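Local coordinates for glycoside hydrolase YxiA (Bacillus licheniformis, PDB 3LV4), which probably hydrolyses the glycosidic links of arabinan, as a calcium-binding member of glycoside hydrolase family 43, at residues Y244-H249 with Y270-M275. Numbering follows the deposited sequence.
Sequences YDAEGH and YGVKLM. With CA (calcium ion), chain E.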
ATOM      1  N   TYR A 244       1.626  15.636  -3.929  1.00  7.89           N
ATOM      2  CA  TYR A 244       0.952  15.955  -5.187  1.00  6.85           C
ATOM      3  C   TYR A 244       0.803  14.701  -6.017  1.00  9.22           C
ATOM      4  O   TYR A 244       1.644  13.795  -5.934  1.00  9.57           O
ATOM      5  CB  TYR A 244       1.766  16.969  -6.008  1.00  7.73           C
ATOM      6  CG  TYR A 244       1.899  18.314  -5.342  1.00 10.57           C
ATOM      7  CD1 TYR A 244       3.027  18.635  -4.592  1.00 11.65           C
ATOM      8  CD2 TYR A 244       0.891  19.259  -5.453  1.00 12.90           C
ATOM      9  CE1 TYR A 244       3.142  19.867  -3.976  1.00 14.76           C
ATOM     10  CE2 TYR A 244       0.994  20.486  -4.842  1.00 13.16           C
ATOM     11  CZ  TYR A 244       2.121  20.790  -4.106  1.00 15.46           C
ATOM     12  OH  TYR A 244       2.213  22.029  -3.502  1.00 18.04           O
ATOM     13  N   ASP A 245      -0.251  14.648  -6.828  1.00  9.06           N
ATOM     14  CA  ASP A 245      -0.383  13.551  -7.783  1.00  8.37           C
ATOM     15  C   ASP A 245       0.277  13.935  -9.112  1.00  9.52           C
ATOM     16  O   ASP A 245       0.959  14.963  -9.193  1.00 10.63           O
ATOM     17  CB  ASP A 245      -1.842  13.059  -7.929  1.00  6.48           C
ATOM     18  CG  ASP A 245      -2.781  14.084  -8.565  1.00  9.04           C
ATOM     19  OD1 ASP A 245      -2.310  15.066  -9.186  1.00  8.77           O
ATOM     20  OD2 ASP A 245      -4.015  13.872  -8.466  1.00  8.56           O
ATOM     21  N   ALA A 246       0.112  13.115 -10.146  1.00  8.02           N
ATOM     22  CA  ALA A 246       0.865  13.355 -11.376  1.00  9.27           C
ATOM     23  C   ALA A 246       0.316  14.515 -12.223  1.00 10.12           C
ATOM     24  O   ALA A 246       0.977  14.975 -13.150  1.00 10.95           O
ATOM     25  CB  ALA A 246       1.011  12.066 -12.202  1.00  9.23           C
ATOM     26  N   GLU A 247      -0.876  14.997 -11.881  1.00  8.35           N
ATOM     27  CA  GLU A 247      -1.432  16.205 -12.485  1.00  8.12           C
ATOM     28  C   GLU A 247      -1.106  17.437 -11.650  1.00  8.57           C
ATOM     29  O   GLU A 247      -1.555  18.546 -11.959  1.00 12.01           O
ATOM     30  CB  GLU A 247      -2.950  16.083 -12.638  1.00  8.44           C
ATOM     31  CG  GLU A 247      -3.359  15.156 -13.769  1.00 11.01           C
ATOM     32  CD  GLU A 247      -4.858  14.997 -13.892  1.00 12.69           C
ATOM     33  OE1 GLU A 247      -5.537  14.831 -12.859  1.00 12.06           O
ATOM     34  OE2 GLU A 247      -5.364  15.022 -15.034  1.00 12.61           O
ATOM     35  N   GLY A 248      -0.338  17.248 -10.581  1.00  8.39           N
ATOM     36  CA  GLY A 248      -0.002  18.356  -9.709  1.00  8.87           C
ATOM     37  C   GLY A 248      -1.126  18.783  -8.779  1.00 10.29           C
ATOM     38  O   GLY A 248      -1.049  19.853  -8.156  1.00 10.23           O
ATOM     39  N   HIS A 249      -2.176  17.977  -8.671  1.00  9.25           N
ATOM     40  CA  HIS A 249      -3.204  18.280  -7.675  1.00  8.81           C
ATOM     41  C   HIS A 249      -2.631  18.086  -6.277  1.00  8.97           C
ATOM     42  O   HIS A 249      -1.865  17.154  -6.032  1.00  8.42           O
ATOM     43  CB  HIS A 249      -4.468  17.435  -7.879  1.00  7.20           C
ATOM     44  CG  HIS A 249      -5.095  17.626  -9.223  1.00  8.66           C
ATOM     45  ND1 HIS A 249      -5.332  18.876  -9.759  1.00 11.78           N
ATOM     46  CD2 HIS A 249      -5.511  16.735 -10.154  1.00  8.14           C
ATOM     47  CE1 HIS A 249      -5.875  18.745 -10.954  1.00 10.80           C
ATOM     48  NE2 HIS A 249      -5.996  17.455 -11.219  1.00 12.22           N
ATOM     49  N   TYR A 270      -8.432  12.018  -7.892  1.00  8.85           N
ATOM     50  CA  TYR A 270      -7.131  12.458  -7.396  1.00  7.88           C
ATOM     51  C   TYR A 270      -6.241  11.313  -6.972  1.00  8.56           C
ATOM     52  O   TYR A 270      -6.734  10.259  -6.574  1.00  8.85           O
ATOM     53  CB  TYR A 270      -7.334  13.414  -6.227  1.00 10.24           C
ATOM     54  CG  TYR A 270      -8.145  14.607  -6.639  1.00  9.41           C
ATOM     55  CD1 TYR A 270      -7.603  15.574  -7.479  1.00 12.85           C
ATOM     56  CD2 TYR A 270      -9.459  14.759  -6.226  1.00  9.66           C
ATOM     57  CE1 TYR A 270      -8.346  16.665  -7.881  1.00 14.07           C
ATOM     58  CE2 TYR A 270     -10.209  15.860  -6.624  1.00 12.06           C
ATOM     59  CZ  TYR A 270      -9.643  16.804  -7.450  1.00 13.09           C
ATOM     60  OH  TYR A 270     -10.367  17.901  -7.854  1.00 14.68           O
ATOM     61  N   GLY A 271      -4.930  11.539  -7.047  1.00  7.27           N
ATOM     62  CA  GLY A 271      -3.948  10.503  -6.780  1.00  7.41           C
ATOM     63  C   GLY A 271      -3.619   9.677  -8.014  1.00  8.65           C
ATOM     64  O   GLY A 271      -4.387   9.645  -8.979  1.00 10.26           O
ATOM     65  N   VAL A 272      -2.478   8.995  -7.993  1.00  6.89           N
ATOM     66  CA  VAL A 272      -2.133   8.089  -9.085  1.00  7.79           C
ATOM     67  C   VAL A 272      -2.571   6.683  -8.688  1.00  9.21           C
ATOM     68  O   VAL A 272      -2.011   6.099  -7.762  1.00 10.87           O
ATOM     69  CB  VAL A 272      -0.618   8.099  -9.354  1.00  9.23           C
ATOM     70  CG1 VAL A 272      -0.257   7.146 -10.499  1.00 11.39           C
ATOM     71  CG2 VAL A 272      -0.137   9.532  -9.661  1.00  8.76           C
ATOM     72  N   LYS A 273      -3.577   6.145  -9.374  1.00  8.75           N
ATOM     73  CA  LYS A 273      -4.109   4.817  -9.044  1.00  8.75           C
ATOM     74  C   LYS A 273      -3.248   3.742  -9.689  1.00  7.59           C
ATOM     75  O   LYS A 273      -3.117   3.697 -10.912  1.00  9.20           O
ATOM     76  CB  LYS A 273      -5.564   4.687  -9.498  1.00  7.63           C
ATOM     77  CG  LYS A 273      -6.148   3.293  -9.351  1.00  6.62           C
ATOM     78  CD  LYS A 273      -7.600   3.258  -9.844  1.00  6.96           C
ATOM     79  CE  LYS A 273      -8.221   1.863  -9.746  1.00  9.52           C
ATOM     80  NZ  LYS A 273      -9.563   1.818 -10.416  1.00  9.70           N
ATOM     81  N   LEU A 274      -2.674   2.870  -8.868  1.00  7.50           N
ATOM     82  CA  LEU A 274      -1.691   1.901  -9.366  1.00  7.01           C
ATOM     83  C   LEU A 274      -2.293   0.568  -9.764  1.00  8.27           C
ATOM     84  O   LEU A 274      -1.731  -0.146 -10.596  1.00  9.77           O
ATOM     85  CB  LEU A 274      -0.609   1.651  -8.318  1.00  7.63           C
ATOM     86  CG  LEU A 274       0.238   2.878  -7.992  1.00  7.66           C
ATOM     87  CD1 LEU A 274       1.270   2.534  -6.914  1.00  9.12           C
ATOM     88  CD2 LEU A 274       0.906   3.392  -9.271  1.00  9.39           C
HETATM   89  N   MSE A 275      -3.425   0.223  -9.160  1.00  7.69           N
HETATM   90  CA  MSE A 275      -3.982  -1.120  -9.323  1.00  7.72           C
HETATM   91  C   MSE A 275      -5.390  -1.197  -8.743  1.00  9.33           C
HETATM   92  O   MSE A 275      -5.621  -0.758  -7.610  1.00 10.83           O
HETATM   93  CB  MSE A 275      -3.072  -2.144  -8.630  1.00 10.29           C
HETATM   94  CG  MSE A 275      -3.581  -3.579  -8.649  1.00 10.72           C
HETATM   95 SE   MSE A 275      -2.345  -4.802  -7.691  1.00 21.34          SE
HETATM   96  CE  MSE A 275      -1.925  -3.686  -6.147  1.00 17.78           C
TER
HETATM   97 CA    CA E 505      -7.780  14.870 -13.999  1.00 19.82          CA
HETATM   98  O   HOH W   1      -7.231  17.372 -13.746  1.00 16.07           O
HETATM   99  O   HOH W   2      -8.344  14.949 -11.568  1.00 14.89           O
HETATM  100  O   HOH W   3     -10.049  16.242 -14.200  1.00 29.93           O
HETATM  101  O   HOH W   4      -8.160  14.902 -16.506  1.00 27.51           O
HETATM  102  O   HOH W   5      -7.239  12.383 -13.747  1.00 18.06           O
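Asp-245 reaches across to the backbone of Gly-271 with one carboxylate oxygen and holds its own turn with the other. Asp-245 OD2 accepts Gly-271 N at 2.9 Å through its anti lone pair; the N-H...O angle of 157° makes the bond fairly straight. Asp-245 OD1 turns back and accepts His-249 N at 3.0 Å, from well above the carboxylate plane, and Glu-247 N more weakly. A chi1 of 67° sets CG between the backbone N and the carbonyl carbon, which lets one buried carboxylate serve both sides. An alanine here would probably leave the N-H groups of Gly-271 and His-249 without this acceptor and make the turn less firmly held against Gly-271. Packing is close around this grip: Asp-245 CB lies 3.5 Å from Gly-271 CA, and Val-272 CG2 sits 3.8 Å from Ala-246 CB, with Val-272 itself lying on Val-233 and Leu-431.

The other side is more open to solvent. The partly exposed Tyr-270 and His-249 still touch, the CD1-CE1 edge of Tyr-270 meeting one face of the His-249 ring in an offset T-shaped pair, planes at 88°. Beyond it, Glu-247 binds a calcium ion through both carboxylate oxygens, five waters and one atom from elsewhere completing the shell; one water also hydrogen-bonds His-249 NE2. This calcium is distinct from that held by Asn-281, Glu-358 and Glu-375.

The type I beta turn from Asp-245 to Gly-248 is thus tied to Gly-271, just ahead of strand 272-280. It belongs to the long loop joining strands 230-236 and 272-280, the last two of one blade in the five-bladed beta-propeller of family 43.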